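Local atomic coordinates of putative type VI secretion protein (Escherichia coli, PDB entry 6SKI), a protein that probably acts as a phospholipase toxin of the Tle1 family, carried to target cells by the VgrG spike of the type VI secretion system. Residues Leu37-Phe42 and Glu166-Ala171; Ala207-Val210 and Pro215-Ala218. All blocks are in the same frame, centred on the assembly; numbering follows the deposited sequence.

Contact 1 of 2, residues Leu37-Phe42 and Glu166-Ala171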
loop_
_atom_site.group_PDB
_atom_site.type_symbol
_atom_site.label_atom_id
_atom_site.label_comp_id
_atom_site.label_asym_id
_atom_site.label_seq_id
_atom_site.Cartn_x
_atom_site.Cartn_y
_atom_site.Cartn_z
ATOM N N LEU A 37 -16.645 -2.735 18.148
ATOM C CA LEU A 37 -16.661 -2.376 16.740
ATOM C C LEU A 37 -15.231 -2.319 16.227
ATOM O O LEU A 37 -14.413 -1.548 16.736
ATOM C CB LEU A 37 -17.368 -1.042 16.522
ATOM C CG LEU A 37 -17.486 -0.582 15.072
ATOM C CD1 LEU A 37 -18.270 -1.578 14.253
ATOM C CD2 LEU A 37 -18.154 0.764 15.034
ATOM N N THR A 38 -14.936 -3.133 15.222
ATOM C CA THR A 38 -13.631 -3.156 14.585
ATOM C C THR A 38 -13.731 -2.491 13.224
ATOM O O THR A 38 -14.596 -2.847 12.418
ATOM C CB THR A 38 -13.119 -4.586 14.433
ATOM O OG1 THR A 38 -13.526 -5.361 15.564
ATOM C CG2 THR A 38 -11.613 -4.593 14.336
ATOM N N ILE A 39 -12.853 -1.530 12.969
ATOM C CA ILE A 39 -12.794 -0.848 11.686
ATOM C C ILE A 39 -11.598 -1.398 10.929
ATOM O O ILE A 39 -10.452 -1.257 11.373
ATOM C CB ILE A 39 -12.702 0.675 11.852
ATOM C CG1 ILE A 39 -13.720 1.154 12.887
ATOM C CG2 ILE A 39 -12.923 1.361 10.519
ATOM C CD1 ILE A 39 -13.736 2.646 13.083
ATOM N N GLY A 40 -11.865 -2.031 9.795
ATOM C CA GLY A 40 -10.806 -2.565 8.971
ATOM C C GLY A 40 -10.224 -1.496 8.082
ATOM O O GLY A 40 -10.896 -1.001 7.175
ATOM N N ILE A 41 -8.974 -1.128 8.334
ATOM C CA ILE A 41 -8.300 -0.073 7.592
ATOM C C ILE A 41 -7.429 -0.746 6.547
ATOM O O ILE A 41 -6.565 -1.563 6.880
ATOM C CB ILE A 41 -7.468 0.829 8.513
ATOM C CG1 ILE A 41 -8.201 1.054 9.830
ATOM C CG2 ILE A 41 -7.223 2.160 7.852
ATOM C CD1 ILE A 41 -9.338 2.028 9.721
ATOM N N PHE A 42 -7.664 -0.413 5.283
ATOM C CA PHE A 42 -7.019 -1.085 4.163
ATOM C C PHE A 42 -6.281 -0.037 3.349
ATOM O O PHE A 42 -6.897 0.700 2.573
ATOM C CB PHE A 42 -8.046 -1.829 3.314
ATOM C CG PHE A 42 -8.628 -3.029 3.994
ATOM C CD1 PHE A 42 -9.847 -2.950 4.632
ATOM C CD2 PHE A 42 -7.964 -4.239 3.984
ATOM C CE1 PHE A 42 -10.382 -4.045 5.259
ATOM C CE2 PHE A 42 -8.502 -5.337 4.607
ATOM C CZ PHE A 42 -9.708 -5.238 5.245
ATOM N N GLU A 166 -10.444 10.579 7.605
ATOM C CA GLU A 166 -11.694 11.018 6.980
ATOM C C GLU A 166 -12.542 9.828 6.535
ATOM O O GLU A 166 -13.774 9.833 6.679
ATOM C CB GLU A 166 -11.417 11.954 5.805
ATOM C CG GLU A 166 -10.846 13.305 6.205
ATOM C CD GLU A 166 -9.393 13.478 5.825
ATOM O OE1 GLU A 166 -8.600 13.894 6.697
ATOM O OE2 GLU A 166 -9.044 13.214 4.655
ATOM N N ARG A 167 -11.899 8.791 6.007
ATOM C CA ARG A 167 -12.630 7.609 5.572
ATOM C C ARG A 167 -13.177 6.820 6.759
ATOM O O ARG A 167 -14.223 6.173 6.648
ATOM C CB ARG A 167 -11.724 6.751 4.697
ATOM C CG ARG A 167 -11.467 7.318 3.321
ATOM C CD ARG A 167 -12.428 6.729 2.307
ATOM N NE ARG A 167 -12.505 7.537 1.096
ATOM C CZ ARG A 167 -11.833 7.276 -0.019
ATOM N NH1 ARG A 167 -11.030 6.224 -0.082
ATOM N NH2 ARG A 167 -11.964 8.068 -1.075
ATOM N N ILE A 168 -12.489 6.863 7.902
ATOM C CA ILE A 168 -13.019 6.277 9.129
ATOM C C ILE A 168 -14.287 6.998 9.550
ATOM O O ILE A 168 -15.273 6.371 9.955
ATOM C CB ILE A 168 -11.961 6.327 10.245
ATOM C CG1 ILE A 168 -10.929 5.220 10.071
ATOM C CG2 ILE A 168 -12.612 6.224 11.614
ATOM C CD1 ILE A 168 -9.644 5.491 10.806
ATOM N N THR A 169 -14.279 8.328 9.458
ATOM C CA THR A 169 -15.488 9.090 9.754
ATOM C C THR A 169 -16.626 8.671 8.832
ATOM O O THR A 169 -17.756 8.446 9.283
ATOM C CB THR A 169 -15.211 10.587 9.620
ATOM O OG1 THR A 169 -14.505 11.049 10.775
ATOM C CG2 THR A 169 -16.503 11.366 9.489
ATOM N N GLN A 170 -16.335 8.543 7.537
ATOM C CA GLN A 170 -17.373 8.158 6.583
ATOM C C GLN A 170 -17.915 6.760 6.873
ATOM O O GLN A 170 -19.130 6.531 6.819
ATOM C CB GLN A 170 -16.825 8.234 5.160
ATOM C CG GLN A 170 -17.755 7.657 4.115
ATOM C CD GLN A 170 -17.058 7.404 2.797
ATOM O OE1 GLN A 170 -16.103 8.095 2.443
ATOM N NE2 GLN A 170 -17.529 6.404 2.062
ATOM N N ALA A 171 -17.030 5.815 7.191
ATOM C CA ALA A 171 -17.463 4.447 7.454
ATOM C C ALA A 171 -18.284 4.362 8.731
ATOM O O ALA A 171 -19.264 3.612 8.795
ATOM C CB ALA A 171 -16.252 3.519 7.534
#
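The backbones come nearest at Ile-39 and Ile-168, whose CA atoms lie 7.6 Å apart, and the contacts between them run from side chain to side chain. Residues 37-42 are an extended part of strand 22-43, and residues 166-171 are about a turn and a half of helix 156-178, in which Gln-170 N bonds to Glu-166 O at 3.0 Å and Ala-171 N to Arg-167 O at 2.9 Å. Within residues 166-171, Ile-168 makes the contact, and both of its branches are used. Its ethyl branch meets Ile-41: CG1 of Ile-168 is 3.6 Å from CD1 of Ile-41, and the Ile-168 CD1 methyl touches the same atom. Its CG2 methyl turns to Ile-39, whose CD1 is 4.0 Å away. Each strand isoleucine crosses Ile-168 at about a right angle. Ile-39 reaches out with its ethyl branch fully extended (chi2 -178°), whereas that of Ile-41 is folded (chi2 -76°), which brings CD1 up to the helix although the CB of Ile-41 does not aim there. The geometry belongs to an alpha/beta-hydrolase-like core: strand 22-43 runs parallel between strands 121-128 and 184-195, and helix 156-178 lies in the beta-alpha-beta crossover that joins those two across it. Phe-191 of strand 184-195 touches both Ile-41 and Ile-168, while Thr-126 of strand 121-128 packs on Ile-39 and Ala-171, so both neighbouring strands add to the patch, as does Leu-172 of the helix on Ile-39. The other face of the strand lies, through Phe-42, against helix 101-108.

Contact 2 of 2, residues Ala207-Val210 and Pro215-Ala218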
loop_
_atom_site.group_PDB
_atom_site.type_symbol
_atom_site.label_atom_id
_atom_site.label_comp_id
_atom_site.label_asym_id
_atom_site.label_seq_id
_atom_site.Cartn_x
_atom_site.Cartn_y
_atom_site.Cartn_z
ATOM N N ALA A 207 -0.912 2.792 12.693
ATOM C CA ALA A 207 -0.893 2.063 13.951
ATOM C C ALA A 207 -0.210 2.885 15.028
ATOM O O ALA A 207 -0.695 2.959 16.163
ATOM C CB ALA A 207 -0.199 0.716 13.771
ATOM N N ASN A 208 0.870 3.577 14.666
ATOM C CA ASN A 208 1.566 4.385 15.654
ATOM C C ASN A 208 0.692 5.540 16.113
ATOM O O ASN A 208 0.654 5.861 17.305
ATOM C CB ASN A 208 2.890 4.882 15.086
ATOM C CG ASN A 208 3.966 3.823 15.125
ATOM O OD1 ASN A 208 4.610 3.539 14.120
ATOM N ND2 ASN A 208 4.163 3.225 16.291
ATOM N N ARG A 209 -0.054 6.143 15.187
ATOM C CA ARG A 209 -0.984 7.195 15.575
ATOM C C ARG A 209 -2.046 6.654 16.520
ATOM O O ARG A 209 -2.539 7.379 17.389
ATOM C CB ARG A 209 -1.624 7.813 14.336
ATOM C CG ARG A 209 -0.634 8.508 13.434
ATOM C CD ARG A 209 -1.313 9.142 12.243
ATOM N NE ARG A 209 -2.201 10.226 12.642
ATOM C CZ ARG A 209 -2.570 11.218 11.840
ATOM N NH1 ARG A 209 -2.128 11.265 10.594
ATOM N NH2 ARG A 209 -3.383 12.162 12.285
ATOM N N VAL A 210 -2.414 5.382 16.368
ATOM C CA VAL A 210 -3.355 4.792 17.310
ATOM C C VAL A 210 -2.654 4.496 18.626
ATOM O O VAL A 210 -3.249 4.607 19.703
ATOM C CB VAL A 210 -4.003 3.534 16.707
ATOM C CG1 VAL A 210 -4.896 2.856 17.725
ATOM C CG2 VAL A 210 -4.786 3.893 15.467
ATOM N N PRO A 215 -5.154 12.680 18.688
ATOM C CA PRO A 215 -6.477 13.293 18.859
ATOM C C PRO A 215 -7.280 13.362 17.576
ATOM O O PRO A 215 -8.511 13.454 17.640
ATOM C CB PRO A 215 -6.130 14.688 19.391
ATOM C CG PRO A 215 -4.841 14.452 20.115
ATOM C CD PRO A 215 -4.095 13.595 19.139
ATOM N N ALA A 216 -6.627 13.329 16.412
ATOM C CA ALA A 216 -7.369 13.333 15.157
ATOM C C ALA A 216 -8.178 12.058 14.986
ATOM O O ALA A 216 -9.265 12.090 14.402
ATOM C CB ALA A 216 -6.418 13.520 13.978
ATOM N N ILE A 217 -7.682 10.935 15.510
ATOM C CA ILE A 217 -8.438 9.692 15.433
ATOM C C ILE A 217 -9.694 9.781 16.285
ATOM O O ILE A 217 -10.780 9.381 15.855
ATOM C CB ILE A 217 -7.561 8.502 15.855
ATOM C CG1 ILE A 217 -6.214 8.557 15.146
ATOM C CG2 ILE A 217 -8.260 7.198 15.534
ATOM C CD1 ILE A 217 -5.272 7.483 15.572
ATOM N N ALA A 218 -9.564 10.286 17.514
ATOM C CA ALA A 218 -10.733 10.455 18.366
ATOM C C ALA A 218 -11.712 11.445 17.755
ATOM O O ALA A 218 -12.931 11.259 17.838
ATOM C CB ALA A 218 -10.305 10.907 19.759
#
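Ala-216 meets Arg-209 at the edge of the guanidinium, near its plane, with CB of Ala-216 3.7 Å from NH2 of Arg-209. The arginine gets there by a bend in its chain (chi3 66°) that turns the guanidinium to the start of the second helix. Its charge is answered mainly from elsewhere, by a salt bridge from NH1 to Asp-162 of helix 156-178. NH2 also makes a long, weak ion pair with Asp-214, whose OD1 accepts a hydrogen bond from Ala-216 N. The two segments are the end of helix 198-211 and the first turn of helix 215-225, consecutive helices joined by a three-residue connection; the first probably follows the nucleophile turn of an alpha/beta-hydrolase fold. Next along, Ile-217 has the largest share of the buried surface, ahead of Arg-209. Its ethyl branch is straight (chi2 176°) and drives CD1 against the first helix; this Ile-217 methyl lies nearest Arg-209 O, at 3.3 Å, and 3.9 Å from Arg-209 CB. The same Ile-217 CD1 meets CG2 of Val-210 at 3.6 Å, the side chains crossing at about a right angle. Phe-191 of the sheet touches both Val-210 and Ile-217.

Both contacts are buried and lie on one side of the chain's centre, their centres 12 Å apart and their nearest atoms about 5 Å apart without touching. Contact 1 joins sheet to helix over a long sequence gap and is wholly aliphatic, whereas contact 2 joins successive helices, mixes an arginine with apolar groups and includes the partly exposed Ala-216. Helix 156-178 connects them: it supplies one side of contact 1, its Asp-162 and Met-165 reach Arg-209 of contact 2, and Met-165 also touches Ile-217. Thr-169 bonds through OG1 to Ala-220 O, tying this helix to helix 215-225.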